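Local coordinates for protein EvdO1 (Micromonospora carbonacea, PDB 4XBZ) that probably catalyses an oxidative cyclization in orthosomycin biosynthesis, as a metal-dependent oxygenase of the phytanoyl-CoA dioxygenase family with a double-stranded beta-helix core, at residues 138-143 against 276-281; 175-180 against 261-266. All coordinates share one frame; numbering follows the deposited sequence.

Contact 1: residues 138-143 against 276-281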
loop_
_atom_site.group_PDB
_atom_site.type_symbol
_atom_site.label_atom_id
_atom_site.label_comp_id
_atom_site.label_asym_id
_atom_site.label_seq_id
_atom_site.Cartn_x
_atom_site.Cartn_y
_atom_site.Cartn_z
ATOM N N ASN A 138 3.550 -0.763 9.457
ATOM C CA ASN A 138 3.579 0.192 10.575
ATOM C C ASN A 138 2.225 0.838 10.817
ATOM O O ASN A 138 2.150 1.964 11.325
ATOM C CB ASN A 138 4.609 1.307 10.338
ATOM C CG ASN A 138 5.954 0.782 9.866
ATOM O OD1 ASN A 138 6.473 -0.198 10.396
ATOM N ND2 ASN A 138 6.523 1.436 8.856
ATOM N N LEU A 139 1.161 0.143 10.428
ATOM C CA LEU A 139 -0.190 0.665 10.602
ATOM C C LEU A 139 -0.487 1.008 12.069
ATOM O O LEU A 139 -0.092 0.297 12.991
ATOM C CB LEU A 139 -1.228 -0.339 10.095
ATOM C CG LEU A 139 -1.480 -1.565 10.965
ATOM C CD1 LEU A 139 -2.939 -1.568 11.464
ATOM C CD2 LEU A 139 -1.173 -2.824 10.191
ATOM N N ILE A 140 -1.176 2.114 12.280
ATOM C CA ILE A 140 -1.755 2.366 13.587
ATOM C C ILE A 140 -3.230 2.726 13.427
ATOM O O ILE A 140 -3.624 3.285 12.402
ATOM C CB ILE A 140 -1.014 3.479 14.346
ATOM C CG1 ILE A 140 -1.025 4.789 13.558
ATOM C CG2 ILE A 140 0.416 3.056 14.665
ATOM C CD1 ILE A 140 -1.022 6.031 14.461
ATOM N N PRO A 141 -4.053 2.378 14.424
ATOM C CA PRO A 141 -5.463 2.795 14.445
ATOM C C PRO A 141 -5.626 4.251 14.903
ATOM O O PRO A 141 -4.992 4.653 15.879
ATOM C CB PRO A 141 -6.089 1.831 15.452
ATOM C CG PRO A 141 -4.938 1.531 16.427
ATOM C CD PRO A 141 -3.711 1.485 15.549
ATOM N N THR A 142 -6.449 5.038 14.220
ATOM C CA THR A 142 -6.591 6.434 14.600
ATOM C C THR A 142 -8.006 6.707 15.101
ATOM O O THR A 142 -8.335 6.377 16.238
ATOM C CB THR A 142 -6.224 7.393 13.431
ATOM O OG1 THR A 142 -6.998 7.064 12.276
ATOM C CG2 THR A 142 -4.707 7.290 13.070
ATOM N N TRP A 143 -8.835 7.318 14.268
ATOM C CA TRP A 143 -10.234 7.491 14.589
ATOM C C TRP A 143 -10.915 6.143 14.745
ATOM O O TRP A 143 -10.643 5.205 13.987
ATOM C CB TRP A 143 -10.935 8.339 13.512
ATOM C CG TRP A 143 -10.702 9.831 13.679
ATOM C CD1 TRP A 143 -11.544 10.737 14.292
ATOM C CD2 TRP A 143 -9.552 10.586 13.256
ATOM N NE1 TRP A 143 -10.984 11.997 14.268
ATOM C CE2 TRP A 143 -9.767 11.932 13.639
ATOM C CE3 TRP A 143 -8.369 10.259 12.582
ATOM C CZ2 TRP A 143 -8.843 12.944 13.368
ATOM C CZ3 TRP A 143 -7.445 11.268 12.318
ATOM C CH2 TRP A 143 -7.688 12.594 12.712
ATOM N N GLU A 276 3.707 11.608 20.187
ATOM C CA GLU A 276 3.312 10.754 21.310
ATOM C C GLU A 276 2.109 9.848 20.997
ATOM O O GLU A 276 2.024 8.712 21.474
ATOM C CB GLU A 276 2.995 11.644 22.525
ATOM C CG GLU A 276 2.581 10.922 23.800
ATOM C CD GLU A 276 2.075 11.884 24.880
ATOM O OE1 GLU A 276 1.554 12.968 24.531
ATOM O OE2 GLU A 276 2.208 11.560 26.076
ATOM N N TYR A 277 1.179 10.365 20.199
ATOM C CA TYR A 277 -0.023 9.622 19.817
ATOM C C TYR A 277 0.307 8.233 19.274
ATOM O O TYR A 277 -0.353 7.266 19.635
ATOM C CB TYR A 277 -0.822 10.424 18.789
ATOM C CG TYR A 277 -2.155 9.824 18.349
ATOM C CD1 TYR A 277 -3.280 9.866 19.189
ATOM C CD2 TYR A 277 -2.305 9.268 17.074
ATOM C CE1 TYR A 277 -4.490 9.353 18.784
ATOM C CE2 TYR A 277 -3.529 8.754 16.652
ATOM C CZ TYR A 277 -4.615 8.803 17.512
ATOM O OH TYR A 277 -5.820 8.286 17.109
ATOM N N ILE A 278 1.351 8.142 18.447
ATOM C CA ILE A 278 1.716 6.894 17.782
ATOM C C ILE A 278 1.935 5.740 18.766
ATOM O O ILE A 278 1.345 4.669 18.623
ATOM C CB ILE A 278 2.999 7.078 16.923
ATOM C CG1 ILE A 278 2.800 8.186 15.881
ATOM C CG2 ILE A 278 3.418 5.757 16.274
ATOM C CD1 ILE A 278 3.968 8.390 14.967
ATOM N N GLY A 279 2.779 5.961 19.770
ATOM C CA GLY A 279 3.050 4.928 20.752
ATOM C C GLY A 279 1.810 4.496 21.516
ATOM O O GLY A 279 1.638 3.311 21.804
ATOM N N LEU A 280 0.938 5.455 21.835
ATOM C CA LEU A 280 -0.260 5.161 22.614
ATOM C C LEU A 280 -1.240 4.302 21.806
ATOM O O LEU A 280 -1.809 3.331 22.328
ATOM C CB LEU A 280 -0.922 6.462 23.090
ATOM C CG LEU A 280 0.013 7.311 23.966
ATOM C CD1 LEU A 280 -0.520 8.723 24.220
ATOM C CD2 LEU A 280 0.312 6.601 25.272
ATOM N N LYS A 281 -1.423 4.635 20.528
ATOM C CA LYS A 281 -2.341 3.858 19.708
ATOM C C LYS A 281 -1.780 2.476 19.399
ATOM O O LYS A 281 -2.542 1.518 19.260
ATOM C CB LYS A 281 -2.695 4.607 18.421
ATOM C CG LYS A 281 -3.389 5.928 18.676
ATOM C CD LYS A 281 -4.467 5.813 19.784
ATOM C CE LYS A 281 -5.622 4.856 19.405
ATOM N NZ LYS A 281 -6.671 5.486 18.533
#

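Contact 2: residues 175-180 against 261-266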
loop_
_atom_site.group_PDB
_atom_site.type_symbol
_atom_site.label_atom_id
_atom_site.label_comp_id
_atom_site.label_asym_id
_atom_site.label_seq_id
_atom_site.Cartn_x
_atom_site.Cartn_y
_atom_site.Cartn_z
ATOM N N ALA A 175 -2.696 6.380 -3.494
ATOM C CA ALA A 175 -2.569 4.926 -3.540
ATOM C C ALA A 175 -3.316 4.206 -2.407
ATOM O O ALA A 175 -3.458 2.986 -2.462
ATOM C CB ALA A 175 -1.114 4.535 -3.505
ATOM N N GLY A 176 -3.787 4.941 -1.390
ATOM C CA GLY A 176 -4.627 4.349 -0.353
ATOM C C GLY A 176 -3.921 3.842 0.907
ATOM O O GLY A 176 -4.025 2.671 1.272
ATOM N N ARG A 177 -3.218 4.728 1.595
ATOM C CA ARG A 177 -2.459 4.335 2.776
ATOM C C ARG A 177 -3.171 4.824 4.036
ATOM O O ARG A 177 -2.936 4.316 5.133
ATOM C CB ARG A 177 -1.028 4.885 2.685
ATOM C CG ARG A 177 -0.390 4.592 1.301
ATOM C CD ARG A 177 0.799 5.499 1.008
ATOM N NE ARG A 177 1.894 5.133 1.873
ATOM C CZ ARG A 177 2.808 5.976 2.334
ATOM N NH1 ARG A 177 2.782 7.258 1.993
ATOM N NH2 ARG A 177 3.762 5.513 3.132
ATOM N N VAL A 178 -4.052 5.807 3.855
ATOM C CA VAL A 178 -4.941 6.268 4.908
ATOM C C VAL A 178 -6.354 5.788 4.594
ATOM O O VAL A 178 -6.959 6.187 3.601
ATOM C CB VAL A 178 -4.924 7.803 5.048
ATOM C CG1 VAL A 178 -5.869 8.243 6.150
ATOM C CG2 VAL A 178 -3.498 8.287 5.310
ATOM N N ILE A 179 -6.872 4.916 5.444
ATOM C CA ILE A 179 -8.027 4.110 5.089
ATOM C C ILE A 179 -9.085 4.074 6.200
ATOM O O ILE A 179 -8.772 3.880 7.379
ATOM C CB ILE A 179 -7.595 2.663 4.755
ATOM C CG1 ILE A 179 -6.529 2.652 3.652
ATOM C CG2 ILE A 179 -8.811 1.799 4.379
ATOM C CD1 ILE A 179 -6.091 1.259 3.243
ATOM N N ASP A 180 -10.332 4.279 5.786
ATOM C CA ASP A 180 -11.520 4.012 6.592
ATOM C C ASP A 180 -12.015 2.579 6.415
ATOM O O ASP A 180 -12.306 2.158 5.296
ATOM C CB ASP A 180 -12.644 4.958 6.195
ATOM C CG ASP A 180 -12.765 6.121 7.115
ATOM O OD1 ASP A 180 -12.492 5.944 8.321
ATOM O OD2 ASP A 180 -13.129 7.209 6.631
ATOM N N TYR A 261 -7.171 3.919 9.739
ATOM C CA TYR A 261 -5.786 3.525 9.924
ATOM C C TYR A 261 -4.897 4.448 9.110
ATOM O O TYR A 261 -5.317 4.919 8.059
ATOM C CB TYR A 261 -5.577 2.076 9.501
ATOM C CG TYR A 261 -6.424 1.088 10.265
ATOM C CD1 TYR A 261 -7.691 0.743 9.816
ATOM C CD2 TYR A 261 -5.962 0.512 11.450
ATOM C CE1 TYR A 261 -8.476 -0.163 10.503
ATOM C CE2 TYR A 261 -6.741 -0.392 12.154
ATOM C CZ TYR A 261 -8.001 -0.725 11.674
ATOM O OH TYR A 261 -8.785 -1.618 12.363
ATOM N N ARG A 262 -3.695 4.729 9.614
ATOM C CA ARG A 262 -2.659 5.441 8.863
ATOM C C ARG A 262 -1.290 4.797 9.113
ATOM O O ARG A 262 -1.107 4.079 10.096
ATOM C CB ARG A 262 -2.605 6.918 9.258
ATOM C CG ARG A 262 -3.875 7.679 9.023
ATOM C CD ARG A 262 -3.749 9.169 9.375
ATOM N NE ARG A 262 -5.050 9.828 9.280
ATOM C CZ ARG A 262 -5.300 10.952 8.610
ATOM N NH1 ARG A 262 -4.325 11.597 7.969
ATOM N NH2 ARG A 262 -6.538 11.438 8.590
ATOM N N PRO A 263 -0.314 5.051 8.230
ATOM C CA PRO A 263 1.028 4.536 8.539
ATOM C C PRO A 263 1.701 5.337 9.651
ATOM O O PRO A 263 1.562 6.560 9.674
ATOM C CB PRO A 263 1.780 4.689 7.204
ATOM C CG PRO A 263 0.680 4.765 6.157
ATOM C CD PRO A 263 -0.404 5.547 6.846
ATOM N N ALA A 264 2.396 4.663 10.564
ATOM C CA ALA A 264 3.130 5.358 11.634
ATOM C C ALA A 264 4.150 6.374 11.113
ATOM O O ALA A 264 4.270 7.477 11.660
ATOM C CB ALA A 264 3.830 4.353 12.549
ATOM N N GLU A 265 4.882 6.024 10.060
ATOM C CA GLU A 265 5.914 6.940 9.583
ATOM C C GLU A 265 5.288 8.180 8.946
ATOM O O GLU A 265 5.925 9.229 8.878
ATOM C CB GLU A 265 6.869 6.257 8.588
ATOM C CG GLU A 265 6.293 6.019 7.193
ATOM C CD GLU A 265 5.552 4.704 7.081
ATOM O OE1 GLU A 265 5.258 4.085 8.136
ATOM O OE2 GLU A 265 5.268 4.284 5.938
ATOM N N VAL A 266 4.054 8.066 8.475
ATOM C CA VAL A 266 3.370 9.212 7.880
ATOM C C VAL A 266 2.914 10.163 8.979
ATOM O O VAL A 266 3.095 11.379 8.865
ATOM C CB VAL A 266 2.159 8.777 7.018
ATOM C CG1 VAL A 266 1.202 9.961 6.752
ATOM C CG2 VAL A 266 2.632 8.097 5.708
#

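Contact 1: residues 138-143 against 276-281
Tyr-277 and Lys-281, one turn apart on a helix, reach a beta strand in a helix-on-sheet contact against strand 139-147 of the large mixed sheet of the double-stranded beta-helix fold. The segment 139-143 is the start of that strand, and helix 276-281 lies across it at 101°, the two short axes approaching to 8.1 Å. The polar part centres on Lys-281. Its chain is bent at chi2, chi3 and chi4, so it curls around the carbonyl of Pro-141 instead of stretching past it: CB lies 3.4 Å from Pro-141 O, and NZ returns to the same oxygen in a weak hydrogen bond of 3.2 Å. NZ also comes within 3.0 Å of Thr-142 O, which puts the ammonium beside two successive backbone carbonyls. The ring of Tyr-277, which reaches the strand with its hydroxyl end, CG being anti to the backbone N (chi1 -176°), is covered on one face by CG of Lys-281, offset toward the rim. Thr-142 meets this ring at its edge, near the plane, through CG2, which is 4.0 Å from Tyr-277 CE2, and the two side chains cross at about a right angle. The threonine hydroxyl is engaged elsewhere, with Glu-260. Beyond the ring, Ile-140 closes the apolar part: its CD1 approaches Tyr-277 CE2 obliquely, while its CG2 faces CG2 of Ile-278 at 4.3 Å. His-273 stacks on Tyr-277 from the preceding loop. The contact thus pairs a small apolar patch with the amine of a buried lysine lying beside two main-chain oxygens; the partial negative charge of these carbonyls would probably favour the protonated amine.

Contact 2: residues 175-180 against 261-266
Arg-177 spans from the loop before strand 179-180, past Pro-263, to the first turn of the helix that begins at Ala-264. Its CB touches CG of Pro-263 at 3.9 Å; the chain then bends at chi3 (70°), and the same CG lies over one face of the guanidinium, though beyond close contact. At the tip, NH1 and NH2 are each 3.8 Å from Val-266 CG2, and NH2 makes a long salt bridge of 3.4 Å to Glu-265 OE2. This oxygen lies near the guanidinium plane, at its edge, but the two planes are 51° apart; OE1 of Glu-265 accepts a hydrogen bond from Asn-138 ND2, which leaves OE2 for the arginine. NH1 has stronger partners in the carbonyl of Val-172 and in Gly-171 O of the second subunit, which places this arginine at the dimer interface. Next to it the two segments pair as neighbouring antiparallel strands of the major sheet of the double-stranded beta helix: Ile-179 and Tyr-261 form a hydrogen-bonded pair, with Ile-179 N to Tyr-261 O at 3.0 Å and the return bond from Tyr-261 N to Ile-179 O at 2.9 Å. Val-178 sets its CG1 anti to the backbone N (chi1 180°), against Arg-262: this methyl is 3.5 Å from CG and sits over one face of the guanidinium, which Glu-260 holds through a salt bridge to NE.

From the N terminus, the first of the four segments met is 138-143, at the start of strand 139-147, then 175-180, leading into strand 179-184. The chain returns through 261-266, where contact 2 closes the inner loop, and only after helix 264-270 does 276-281 close the outer one, so contact 2 is nested within contact 1. Strand 256-263 lies between strands 179-184 and 139-147 in the sheet, and its end bonds to the latter: Ile-140 N to Arg-262 O at 2.9 Å. Ile-278 CD1 also packs on Ala-264 O, linking the two consecutive helices. Together the contacts join three neighbouring strands to helices 264-270 and 275-293.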